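Long-range contacts in 2-oxoadipate dioxygenase/decarboxylase (Pseudomonas putida, PDB 6W1H), which catalyses the iron-dependent, oxygen-consuming decarboxylation and hydroxylation of 2-oxoadipate to D-2-hydroxyglutarate, a step of D-lysine breakdown: residues 22-27 / 289-294; 66-71 / 228-233; 72-77 / 214-219; 125-130 / 395-400. All coordinates share one frame; numbering follows the deposited sequence.

Contact 1: residues 22-27 / 289-294; sequences LMYKQE and TARFGE. With NI (nickel (II) ion), chain B; OOG (2-oxoadipic acid), chain C.
The last turn of helix 9-27 is linked by long side chains and waters to strand 287-298, the strand that supplies the metal ligand Glu294, and Tyr24, Glu27 and Arg291 carry the contact. Arg291 and Glu27 form a salt bridge, with NH1 of Arg291 donating to OE1 of Glu27 at 2.9 Å. The bond is nearly straight, 171° at the hydrogen, and lies in the guanidinium plane, yet it meets the carboxylate from above its plane. A bend at chi3 (72°) turns the end of the arginine toward the helix. Two waters reinforce the pair: one joins Glu27 OE1 to Arg291 NH2, the other joins the carbonyl of Glu27 to NH1. NH2 of Arg291 also donates to the carbonyl of Ile224, while OE2 of Glu27 accepts from the backbone N of Trp192. The Tyr24 ring stands steeply to the guanidinium, planes 79° apart, with CE1 over one guanidinium face, 3.8 Å from Arg291 NH2. Its hydroxyl reaches the strand through a bridging water, 2.6 Å from Tyr24 OH and 2.7 Å from the carbonyl O of Phe292. A leucine in place of Arg291 would probably leave Glu27 OE1 and the Ile224 carbonyl without their charged donor and deprive the Tyr24 edge of its flat neighbour. Glu294, further along the strand, binds nickel through OE1 at 2.0 Å, alongside His70 and His226. In this two-histidine, one-carboxylate site nickel occupies the place of the catalytic iron, and 2-oxoadipate chelates it through O3 and O5.

Contact 2: residues 66-71 / 228-233; sequences DQERHG and TPRTLD. With NI (nickel (II) ion), chain B; OOG (2-oxoadipic acid), chain C.
Glu68 and Arg230 face each other just beyond a short antiparallel pairing of strands 69-75 and 226-229, in which His70 and Thr228 form the hydrogen-bonded pair. The Arg230 chain is extended from CG to NE and brings NH1 to 2.9 Å from OE1 of Glu68, a salt bridge met on the syn side of the carboxylate, though well out of its plane, and in the guanidinium plane; the two planes stand 76° apart. CD of Arg230 packs 3.4 Å from CD of Glu68, so the arginine covers the acid with its methylene as well as its charge. Both groups have further partners: Glu68 pairs with Arg127 and Arg64, and Arg230 with Glu61. A glutamine in place of Glu68 would probably leave Arg230, Arg127 and Arg64 without their shared negative charge and weaken this buried ionic cluster. In the paired strands, the backbone N of His70 donates to the carbonyl O of Thr228 at 3.0 Å, and N of Thr228 returns a bond to O of His70 at 2.8 Å. The His70 side chain takes the rotamer with CG between the backbone N and the carbonyl carbon (chi1 86°), alongside Thr228 and pointing the same way. Thr228 CB lies over one ring face, 3.6 Å from the centroid, in a CH-pi contact, while its OG1 bonds to Glu294. Glu296 holds ND1 of His70, which helps to fix the ring's rotation and leaves NE2 to bind nickel at 2.2 Å. A histidine projecting from a sheet strand into the metal centre recalls the sites of the vicinal oxygen chelate fold.

Contact 3: residues 72-77 / 214-219; sequences AIRVGT and ADVVAF. With OOG (2-oxoadipic acid), chain C.
Arg74 and Asp215 join the end of strand 69-75, in the central mixed sheet of this glyoxalase-clan enzyme, to helix 211-217 beside the substrate pocket. Their side chains cross at about a right angle, with guanidinium and carboxylate planes 87° apart. NH1 of Arg74 forms a salt bridge with OD2 of Asp215 at 2.9 Å, meeting that oxygen from above the carboxylate plane; the angle at the hydrogen is a modest 141°. Asp215 OD1 takes a separate bond from His223, which helps to position the acid. The other edge of the guanidinium serves the substrate: NH2 donates to O1 of 2-oxoadipate at 2.8 Å and NE to O2 at 3.2 Å, a two-pronged grip on the carboxylate remote from the metal. An unusual chi2 of 125° bends the arginine chain toward the ligand. Asp215, a second-shell residue, therefore probably helps to set the direction of an arginine thought to matter for substrate specificity. Nearer the backbone, Val216 packs against the strand. Its CG2 lies 3.6 Å from CB of Arg74, and its other methyl, CG1, sits 3.8 Å from the CA of Gly76.

Contact 4: residues 125-130 / 395-400; sequences PFRVFT and VYEDFL. With OOG (2-oxoadipic acid), chain C.
This buried contact combines an ion pair and an aromatic pair, and it joins strand 127-133 of the central sheet and the residues leading into it to the loop that follows strand 389-393. Arg127 and Glu397 make the polar half. NH1 of Arg127 donates to OE1 of Glu397 at 2.7 Å in a salt bridge on the syn side of the carboxylate, with an angle of 159° at the hydrogen. The two side chains cross at about a right angle, yet their flat ends are nearly coplanar, 26° apart. The guanidinium also lies beneath the carbonyl O of Pro125, 3.4 Å above the centre of its plane, and a water lies within bonding reach of both that oxygen and Glu397 OE1. OE2 of Glu397 pairs with Arg64. Strand 127-133 belongs to the mixed sheet of this glyoxalase-clan enzyme, and with the loop it lines the 2-oxoadipate pocket, where Phe129 and Phe399 make a T-shaped (edge-to-face) stack. CD2 of Phe129 points at the face of Phe399, 3.6 Å from its CD1, with ring centroids 5.1 Å apart. With chi1 at -170° the Phe129 ring swings away from its own N, beside Phe399 and against the substrate chain. One face of Phe129 is covered by the ligand, its CD1 lying 3.4 Å from C3 of 2-oxoadipate. Phe399 borders the metal-chelating end instead: its CD2 is 3.5 Å from carboxylate oxygen O4. CZ of Phe399 meets the aliphatic CD of Arg127 at 3.6 Å.

All four contacts border the bound 2-oxoadipate. Contacts 1 and 2 share the nickel ion: Glu294 OE1 lies 2.8 Å from Thr228 OG1, a probable hydrogen bond, although the contact centres are about 15 Å apart. Contacts 2 and 3 occupy successive parts of strand 69-75, one serving the metal and the other the far carboxylate of the substrate. Contact 4 lies on the neighbouring strand 127-133, tied to contact 2 by a 2.8 Å salt bridge between Glu68 OE2 and Arg127 NH1, and to contact 3 by a probable hydrogen bond of 3.0 Å from Ile73 N to Phe129 O. Contact 1 touches neither contact 3 nor contact 4, the nearest atoms being about 5 and 6 Å away.

Contact 1: residues 22-27 / 289-294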
# COMPACT_ATOMS: atom_id res chain seq x y z
N LEU A 22 16.28 -2.99 -1.85
CA LEU A 22 17.73 -2.81 -1.80
C LEU A 22 18.14 -1.45 -2.34
O LEU A 22 18.98 -0.77 -1.75
CB LEU A 22 18.39 -3.93 -2.60
CG LEU A 22 19.91 -4.01 -2.66
CD1 LEU A 22 20.49 -4.48 -1.32
CD2 LEU A 22 20.33 -4.97 -3.77
N MET A 23 17.55 -1.02 -3.46
CA MET A 23 17.86 0.29 -4.02
C MET A 23 17.48 1.41 -3.06
O MET A 23 18.24 2.35 -2.86
CB MET A 23 17.13 0.46 -5.35
CG MET A 23 17.32 1.81 -6.00
SD MET A 23 16.53 1.99 -7.60
CE MET A 23 14.84 2.11 -7.11
N TYR A 24 16.27 1.35 -2.51
CA TYR A 24 15.80 2.39 -1.61
C TYR A 24 16.66 2.45 -0.35
O TYR A 24 16.93 3.54 0.16
CB TYR A 24 14.34 2.13 -1.27
CG TYR A 24 13.67 3.19 -0.43
CD1 TYR A 24 13.54 4.50 -0.88
CD2 TYR A 24 13.20 2.89 0.84
CE1 TYR A 24 12.95 5.46 -0.10
CE2 TYR A 24 12.60 3.85 1.63
CZ TYR A 24 12.46 5.13 1.15
OH TYR A 24 11.85 6.06 1.95
N LYS A 25 17.08 1.29 0.16
CA LYS A 25 17.94 1.28 1.34
C LYS A 25 19.30 1.93 1.05
O LYS A 25 19.86 2.63 1.90
CB LYS A 25 18.13 -0.16 1.82
CG LYS A 25 18.94 -0.26 3.10
CD LYS A 25 19.13 -1.71 3.53
CE LYS A 25 20.39 -1.84 4.40
NZ LYS A 25 20.42 -3.09 5.19
N GLN A 26 19.85 1.71 -0.15
CA GLN A 26 21.07 2.41 -0.53
C GLN A 26 20.85 3.92 -0.59
O GLN A 26 21.70 4.69 -0.14
CB GLN A 26 21.56 1.85 -1.87
CG GLN A 26 22.67 2.64 -2.52
CD GLN A 26 22.15 3.66 -3.54
OE1 GLN A 26 21.48 3.30 -4.52
NE2 GLN A 26 22.48 4.94 -3.32
N GLU A 27 19.71 4.36 -1.11
CA GLU A 27 19.42 5.78 -1.21
C GLU A 27 19.10 6.41 0.14
O GLU A 27 19.41 7.59 0.36
CB GLU A 27 18.23 5.98 -2.15
CG GLU A 27 18.47 5.61 -3.60
CD GLU A 27 17.27 5.84 -4.50
OE1 GLU A 27 16.19 6.22 -3.99
OE2 GLU A 27 17.42 5.65 -5.74
N THR A 289 15.33 18.99 -0.58
CA THR A 289 14.00 18.41 -0.51
C THR A 289 14.05 17.20 0.42
O THR A 289 15.01 16.43 0.40
CB THR A 289 13.48 18.03 -1.90
OG1 THR A 289 12.09 17.73 -1.81
CG2 THR A 289 14.23 16.83 -2.47
N ALA A 290 13.01 17.05 1.22
CA ALA A 290 12.97 15.99 2.22
C ALA A 290 12.31 14.75 1.65
O ALA A 290 11.30 14.83 0.94
CB ALA A 290 12.20 16.46 3.46
N ARG A 291 12.89 13.59 1.96
CA ARG A 291 12.28 12.29 1.71
C ARG A 291 11.75 11.75 3.03
O ARG A 291 12.46 11.76 4.04
CB ARG A 291 13.31 11.33 1.11
CG ARG A 291 13.97 11.85 -0.16
CD ARG A 291 14.76 10.78 -0.89
NE ARG A 291 13.88 9.80 -1.53
CZ ARG A 291 14.30 8.78 -2.26
NH1 ARG A 291 15.59 8.55 -2.43
NH2 ARG A 291 13.41 7.98 -2.84
N PHE A 292 10.50 11.31 3.03
CA PHE A 292 9.84 10.84 4.24
C PHE A 292 9.68 9.33 4.20
O PHE A 292 9.51 8.73 3.13
CB PHE A 292 8.48 11.50 4.41
CG PHE A 292 8.57 12.97 4.69
CD1 PHE A 292 8.62 13.89 3.65
CD2 PHE A 292 8.63 13.44 5.98
CE1 PHE A 292 8.73 15.24 3.90
CE2 PHE A 292 8.74 14.80 6.24
CZ PHE A 292 8.79 15.69 5.20
N GLY A 293 9.79 8.71 5.37
CA GLY A 293 9.58 7.29 5.54
C GLY A 293 8.25 7.02 6.24
O GLY A 293 7.58 7.91 6.75
N GLU A 294 7.90 5.73 6.27
CA GLU A 294 6.61 5.32 6.79
C GLU A 294 6.68 3.90 7.32
O GLU A 294 7.52 3.09 6.92
CB GLU A 294 5.60 5.41 5.65
CG GLU A 294 4.15 5.07 5.98
CD GLU A 294 3.26 5.41 4.82
OE1 GLU A 294 3.16 4.59 3.90
OE2 GLU A 294 2.72 6.51 4.80
NI NI B . 2.37 4.93 2.06
C2 OOG C . 0.89 8.88 -0.47
C3 OOG C . 0.35 7.71 -1.28
C4 OOG C . -0.55 6.83 -0.42
C6 OOG C . -0.37 5.31 1.72
O4 OOG C . -1.63 5.41 1.88
O3 OOG C . 0.38 4.72 2.55
C5 OOG C . 0.28 5.91 0.49
C1 OOG C . 1.58 9.92 -1.37
O1 OOG C . 1.91 10.97 -0.92
O2 OOG C . 1.83 9.67 -2.72
O5 OOG C . 1.42 5.63 0.28
O HOH W 1 11.27 8.45 1.04
O HOH W 2 13.88 6.32 -5.47
O HOH W 3 18.33 9.35 -1.64
O HOH W 4 1.92 7.24 2.71

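Contact 2: residues 66-71 / 228-233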
# COMPACT_ATOMS: atom_id res chain seq x y z
N ASP A 66 8.02 -10.99 6.32
CA ASP A 66 9.32 -10.34 6.44
C ASP A 66 9.60 -9.42 5.25
O ASP A 66 10.22 -8.37 5.41
CB ASP A 66 10.41 -11.41 6.57
CG ASP A 66 11.80 -10.83 6.58
OD1 ASP A 66 12.13 -10.06 7.51
OD2 ASP A 66 12.58 -11.14 5.65
N GLN A 67 9.17 -9.81 4.06
CA GLN A 67 9.44 -9.02 2.86
C GLN A 67 8.28 -8.14 2.41
O GLN A 67 8.41 -7.46 1.38
CB GLN A 67 9.83 -9.97 1.72
CG GLN A 67 11.14 -10.68 1.98
CD GLN A 67 12.30 -9.72 2.02
OE1 GLN A 67 12.55 -9.01 1.05
NE2 GLN A 67 13.01 -9.68 3.14
N GLU A 68 7.19 -8.10 3.18
CA GLU A 68 5.98 -7.39 2.78
C GLU A 68 6.20 -5.89 2.79
O GLU A 68 6.61 -5.33 3.82
CB GLU A 68 4.83 -7.77 3.72
CG GLU A 68 3.56 -6.98 3.47
CD GLU A 68 2.30 -7.71 3.95
OE1 GLU A 68 2.41 -8.84 4.48
OE2 GLU A 68 1.20 -7.14 3.80
N ARG A 69 5.91 -5.24 1.66
CA ARG A 69 6.10 -3.80 1.52
C ARG A 69 5.02 -3.21 0.64
O ARG A 69 4.40 -3.90 -0.18
CB ARG A 69 7.46 -3.49 0.87
CG ARG A 69 8.66 -3.70 1.77
CD ARG A 69 9.93 -3.67 0.95
NE ARG A 69 10.02 -4.82 0.06
CZ ARG A 69 10.68 -5.93 0.36
NH1 ARG A 69 11.33 -6.03 1.54
NH2 ARG A 69 10.74 -6.95 -0.51
N HIS A 70 4.84 -1.89 0.75
CA HIS A 70 4.15 -1.09 -0.26
C HIS A 70 5.10 0.02 -0.70
O HIS A 70 5.98 0.44 0.04
CB HIS A 70 2.76 -0.58 0.14
CG HIS A 70 2.72 0.71 0.91
ND1 HIS A 70 2.28 0.77 2.22
CD2 HIS A 70 2.93 1.99 0.54
CE1 HIS A 70 2.28 2.02 2.63
NE2 HIS A 70 2.66 2.79 1.63
N GLY A 71 4.95 0.44 -1.93
CA GLY A 71 5.60 1.62 -2.43
C GLY A 71 4.56 2.65 -2.82
O GLY A 71 3.38 2.31 -3.00
N THR A 228 7.24 1.18 2.44
CA THR A 228 6.74 0.97 3.80
C THR A 228 6.76 -0.51 4.13
O THR A 228 6.07 -1.28 3.45
CB THR A 228 5.30 1.50 3.88
OG1 THR A 228 5.35 2.87 3.51
CG2 THR A 228 4.72 1.32 5.26
N PRO A 229 7.51 -0.93 5.15
CA PRO A 229 7.44 -2.31 5.62
C PRO A 229 6.25 -2.50 6.55
O PRO A 229 5.65 -1.55 7.04
CB PRO A 229 8.76 -2.49 6.38
CG PRO A 229 9.10 -1.12 6.89
CD PRO A 229 8.50 -0.13 5.92
N ARG A 230 5.93 -3.76 6.81
CA ARG A 230 4.81 -4.13 7.67
C ARG A 230 5.33 -4.60 9.03
O ARG A 230 6.13 -5.53 9.11
CB ARG A 230 4.00 -5.24 7.00
CG ARG A 230 2.85 -5.73 7.86
CD ARG A 230 2.08 -6.84 7.18
NE ARG A 230 1.04 -7.39 8.05
CZ ARG A 230 0.34 -8.48 7.79
NH1 ARG A 230 0.52 -9.16 6.67
NH2 ARG A 230 -0.58 -8.88 8.66
N THR A 231 4.83 -3.99 10.09
CA THR A 231 5.10 -4.44 11.44
C THR A 231 3.84 -5.05 12.03
O THR A 231 2.72 -4.66 11.68
CB THR A 231 5.62 -3.31 12.34
OG1 THR A 231 5.91 -3.85 13.64
CG2 THR A 231 4.60 -2.20 12.50
N LEU A 232 4.02 -5.99 12.95
CA LEU A 232 2.92 -6.57 13.71
C LEU A 232 2.46 -5.69 14.87
O LEU A 232 1.42 -6.01 15.44
CB LEU A 232 3.32 -7.96 14.23
CG LEU A 232 3.60 -9.01 13.12
CD1 LEU A 232 4.02 -10.32 13.76
CD2 LEU A 232 2.41 -9.22 12.22
N ASP A 233 3.20 -4.65 15.25
CA ASP A 233 2.81 -3.83 16.40
C ASP A 233 3.35 -2.41 16.23
O ASP A 233 4.50 -2.12 16.58
CB ASP A 233 3.29 -4.47 17.70
CG ASP A 233 2.78 -3.77 18.92
OD1 ASP A 233 2.33 -2.60 18.79
OD2 ASP A 233 2.85 -4.39 20.01
NI NI B . 2.37 4.93 2.06
C2 OOG C . 0.89 8.88 -0.47
C3 OOG C . 0.35 7.71 -1.28
C4 OOG C . -0.55 6.83 -0.42
C6 OOG C . -0.37 5.31 1.72
O4 OOG C . -1.63 5.41 1.88
O3 OOG C . 0.38 4.72 2.55
C5 OOG C . 0.28 5.91 0.49
C1 OOG C . 1.58 9.92 -1.37
O1 OOG C . 1.91 10.97 -0.92
O2 OOG C . 1.83 9.67 -2.72
O5 OOG C . 1.42 5.63 0.28
O HOH W 4 1.92 7.24 2.71

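Contact 3: residues 72-77 / 214-219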
# COMPACT_ATOMS: atom_id res chain seq x y z
N ALA A 72 4.99 3.90 -2.99
CA ALA A 72 4.12 4.96 -3.49
C ALA A 72 4.88 5.75 -4.52
O ALA A 72 6.04 6.11 -4.29
CB ALA A 72 3.70 5.89 -2.35
N ILE A 73 4.23 6.04 -5.64
CA ILE A 73 4.82 6.79 -6.73
C ILE A 73 3.78 7.75 -7.28
O ILE A 73 2.58 7.57 -7.09
CB ILE A 73 5.36 5.90 -7.87
CG1 ILE A 73 4.22 5.08 -8.49
CG2 ILE A 73 6.45 4.99 -7.35
CD1 ILE A 73 4.64 4.29 -9.71
N ARG A 74 4.27 8.76 -8.00
CA ARG A 74 3.43 9.75 -8.67
C ARG A 74 3.89 9.90 -10.11
O ARG A 74 5.09 9.99 -10.37
CB ARG A 74 3.52 11.09 -7.97
CG ARG A 74 3.06 11.08 -6.54
CD ARG A 74 4.12 11.61 -5.64
NE ARG A 74 3.66 11.75 -4.26
CZ ARG A 74 4.09 12.69 -3.42
NH1 ARG A 74 5.01 13.55 -3.81
NH2 ARG A 74 3.61 12.74 -2.20
N VAL A 75 2.94 9.88 -11.04
CA VAL A 75 3.23 10.08 -12.46
C VAL A 75 2.50 11.34 -12.93
O VAL A 75 1.59 11.84 -12.28
CB VAL A 75 2.87 8.85 -13.32
CG1 VAL A 75 3.76 7.66 -12.96
CG2 VAL A 75 1.40 8.51 -13.18
N GLY A 76 2.91 11.83 -14.10
CA GLY A 76 2.48 13.13 -14.57
C GLY A 76 1.56 13.17 -15.77
O GLY A 76 0.96 14.20 -16.04
N THR A 77 1.45 12.07 -16.52
CA THR A 77 0.62 12.08 -17.71
C THR A 77 -0.19 10.79 -17.81
O THR A 77 0.18 9.75 -17.25
CB THR A 77 1.45 12.21 -19.01
OG1 THR A 77 2.14 10.97 -19.25
CG2 THR A 77 2.41 13.39 -18.95
N ALA A 214 6.30 20.15 -7.97
CA ALA A 214 7.72 20.10 -8.26
C ALA A 214 8.23 18.66 -8.18
O ALA A 214 9.06 18.24 -8.99
CB ALA A 214 8.51 21.00 -7.31
N ASP A 215 7.74 17.90 -7.20
CA ASP A 215 8.20 16.52 -7.05
C ASP A 215 7.94 15.70 -8.31
O ASP A 215 8.76 14.87 -8.70
CB ASP A 215 7.51 15.87 -5.86
CG ASP A 215 8.00 14.45 -5.61
OD1 ASP A 215 9.19 14.28 -5.25
OD2 ASP A 215 7.20 13.50 -5.77
N VAL A 216 6.79 15.91 -8.94
CA VAL A 216 6.47 15.19 -10.17
C VAL A 216 7.19 15.80 -11.37
O VAL A 216 7.80 15.08 -12.17
CB VAL A 216 4.94 15.20 -10.37
CG1 VAL A 216 4.57 14.68 -11.76
CG2 VAL A 216 4.24 14.39 -9.28
N VAL A 217 7.12 17.12 -11.52
CA VAL A 217 7.50 17.73 -12.78
C VAL A 217 9.01 17.94 -12.91
O VAL A 217 9.55 17.88 -14.03
CB VAL A 217 6.72 19.05 -12.95
CG1 VAL A 217 7.22 19.81 -14.17
CG2 VAL A 217 5.24 18.80 -13.04
N ALA A 218 9.71 18.17 -11.82
CA ALA A 218 11.09 18.63 -11.89
C ALA A 218 12.13 17.52 -11.98
O ALA A 218 13.33 17.82 -12.01
CB ALA A 218 11.40 19.51 -10.68
N PHE A 219 11.72 16.26 -12.04
CA PHE A 219 12.64 15.13 -11.99
C PHE A 219 12.49 14.25 -13.22
O PHE A 219 11.52 14.36 -13.98
CB PHE A 219 12.43 14.30 -10.71
CG PHE A 219 12.78 15.05 -9.45
CD1 PHE A 219 11.91 15.97 -8.90
CD2 PHE A 219 14.00 14.83 -8.83
CE1 PHE A 219 12.24 16.66 -7.75
CE2 PHE A 219 14.34 15.52 -7.68
CZ PHE A 219 13.46 16.44 -7.14
C2 OOG C . 0.89 8.88 -0.47
C3 OOG C . 0.35 7.71 -1.28
C4 OOG C . -0.55 6.83 -0.42
C6 OOG C . -0.37 5.31 1.72
O4 OOG C . -1.63 5.41 1.88
O3 OOG C . 0.38 4.72 2.55
C5 OOG C . 0.28 5.91 0.49
C1 OOG C . 1.58 9.92 -1.37
O1 OOG C . 1.91 10.97 -0.92
O2 OOG C . 1.83 9.67 -2.72
O5 OOG C . 1.42 5.63 0.28

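Contact 4: residues 125-130 / 395-400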
# COMPACT_ATOMS: atom_id res chain seq x y z
N PRO A 125 3.00 -9.88 -1.51
CA PRO A 125 1.91 -8.91 -1.41
C PRO A 125 2.32 -7.50 -1.81
O PRO A 125 1.66 -6.53 -1.44
CB PRO A 125 1.54 -8.96 0.07
CG PRO A 125 2.88 -9.20 0.74
CD PRO A 125 3.66 -10.10 -0.21
N PHE A 126 3.42 -7.37 -2.55
CA PHE A 126 3.90 -6.05 -2.92
C PHE A 126 2.82 -5.27 -3.65
O PHE A 126 2.14 -5.81 -4.52
CB PHE A 126 5.12 -6.18 -3.81
CG PHE A 126 5.81 -4.87 -4.11
CD1 PHE A 126 6.19 -4.04 -3.10
CD2 PHE A 126 6.08 -4.49 -5.41
CE1 PHE A 126 6.85 -2.86 -3.35
CE2 PHE A 126 6.75 -3.30 -5.66
CZ PHE A 126 7.11 -2.49 -4.62
N ARG A 127 2.67 -4.00 -3.30
CA ARG A 127 1.62 -3.12 -3.84
C ARG A 127 2.26 -1.75 -4.06
O ARG A 127 3.11 -1.37 -3.31
CB ARG A 127 0.43 -3.03 -2.88
CG ARG A 127 0.81 -3.26 -1.43
CD ARG A 127 -0.18 -2.95 -0.37
NE ARG A 127 -0.49 -4.21 0.24
CZ ARG A 127 0.25 -4.78 1.16
NH1 ARG A 127 -0.16 -5.87 1.74
NH2 ARG A 127 1.38 -4.25 1.55
N VAL A 128 1.87 -1.09 -5.12
CA VAL A 128 2.37 0.26 -5.40
C VAL A 128 1.18 1.20 -5.57
O VAL A 128 0.44 1.11 -6.56
CB VAL A 128 3.33 0.32 -6.60
CG1 VAL A 128 3.75 1.78 -6.86
CG2 VAL A 128 4.57 -0.54 -6.36
N PHE A 129 1.01 2.11 -4.62
CA PHE A 129 -0.01 3.14 -4.73
C PHE A 129 0.49 4.16 -5.73
O PHE A 129 1.59 4.69 -5.57
CB PHE A 129 -0.23 3.79 -3.37
CG PHE A 129 -1.41 4.71 -3.31
CD1 PHE A 129 -1.31 6.04 -3.71
CD2 PHE A 129 -2.63 4.26 -2.81
CE1 PHE A 129 -2.39 6.91 -3.61
CE2 PHE A 129 -3.72 5.11 -2.72
CZ PHE A 129 -3.60 6.45 -3.11
N THR A 130 -0.28 4.39 -6.79
CA THR A 130 0.16 5.17 -7.94
C THR A 130 -0.80 6.32 -8.19
O THR A 130 -1.99 6.11 -8.47
CB THR A 130 0.25 4.27 -9.17
OG1 THR A 130 1.12 3.18 -8.90
CG2 THR A 130 0.76 5.07 -10.34
N VAL A 395 -6.59 -10.28 5.67
CA VAL A 395 -5.78 -9.08 5.83
C VAL A 395 -6.08 -8.04 4.74
O VAL A 395 -6.30 -8.35 3.56
CB VAL A 395 -4.29 -9.46 5.88
CG1 VAL A 395 -3.81 -10.10 4.57
CG2 VAL A 395 -3.45 -8.21 6.21
N TYR A 396 -6.06 -6.78 5.17
CA TYR A 396 -6.30 -5.62 4.31
C TYR A 396 -5.09 -5.35 3.43
O TYR A 396 -3.96 -5.20 3.92
CB TYR A 396 -6.59 -4.40 5.18
CG TYR A 396 -7.13 -3.22 4.41
CD1 TYR A 396 -8.29 -3.33 3.65
CD2 TYR A 396 -6.48 -1.99 4.45
CE1 TYR A 396 -8.79 -2.26 2.95
CE2 TYR A 396 -6.99 -0.90 3.75
CZ TYR A 396 -8.14 -1.04 3.00
OH TYR A 396 -8.65 0.02 2.29
N GLU A 397 -5.34 -5.22 2.13
CA GLU A 397 -4.31 -5.05 1.11
C GLU A 397 -4.30 -3.66 0.49
O GLU A 397 -3.46 -3.38 -0.37
CB GLU A 397 -4.51 -6.08 -0.02
CG GLU A 397 -4.58 -7.49 0.44
CD GLU A 397 -3.24 -8.06 0.84
OE1 GLU A 397 -2.22 -7.35 0.68
OE2 GLU A 397 -3.21 -9.21 1.33
N ASP A 398 -5.20 -2.77 0.91
CA ASP A 398 -5.37 -1.48 0.27
C ASP A 398 -4.88 -0.36 1.18
O ASP A 398 -3.96 -0.57 1.98
CB ASP A 398 -6.82 -1.34 -0.17
CG ASP A 398 -7.24 -2.46 -1.07
OD1 ASP A 398 -6.67 -2.55 -2.16
OD2 ASP A 398 -8.12 -3.27 -0.64
N PHE A 399 -5.44 0.83 1.02
CA PHE A 399 -4.90 2.04 1.64
C PHE A 399 -6.02 2.91 2.21
O PHE A 399 -7.14 2.92 1.72
CB PHE A 399 -4.08 2.83 0.59
CG PHE A 399 -2.93 2.06 0.05
CD1 PHE A 399 -3.09 1.19 -1.01
CD2 PHE A 399 -1.68 2.18 0.63
CE1 PHE A 399 -2.00 0.45 -1.49
CE2 PHE A 399 -0.61 1.47 0.17
CZ PHE A 399 -0.76 0.60 -0.90
N LEU A 400 -5.71 3.61 3.28
CA LEU A 400 -6.71 4.46 3.93
C LEU A 400 -7.26 5.53 3.00
O LEU A 400 -8.49 5.72 3.00
CB LEU A 400 -6.14 5.06 5.22
CG LEU A 400 -5.75 4.07 6.31
CD1 LEU A 400 -5.13 4.86 7.48
CD2 LEU A 400 -6.91 3.26 6.75
C2 OOG C . 0.89 8.88 -0.47
C3 OOG C . 0.35 7.71 -1.28
C4 OOG C . -0.55 6.83 -0.42
C6 OOG C . -0.37 5.31 1.72
O4 OOG C . -1.63 5.41 1.88
O3 OOG C . 0.38 4.72 2.55
C5 OOG C . 0.28 5.91 0.49
C1 OOG C . 1.58 9.92 -1.37
O1 OOG C . 1.91 10.97 -0.92
O2 OOG C . 1.83 9.67 -2.72
O5 OOG C . 1.42 5.63 0.28
O HOH W 5 -1.03 -6.56 -1.89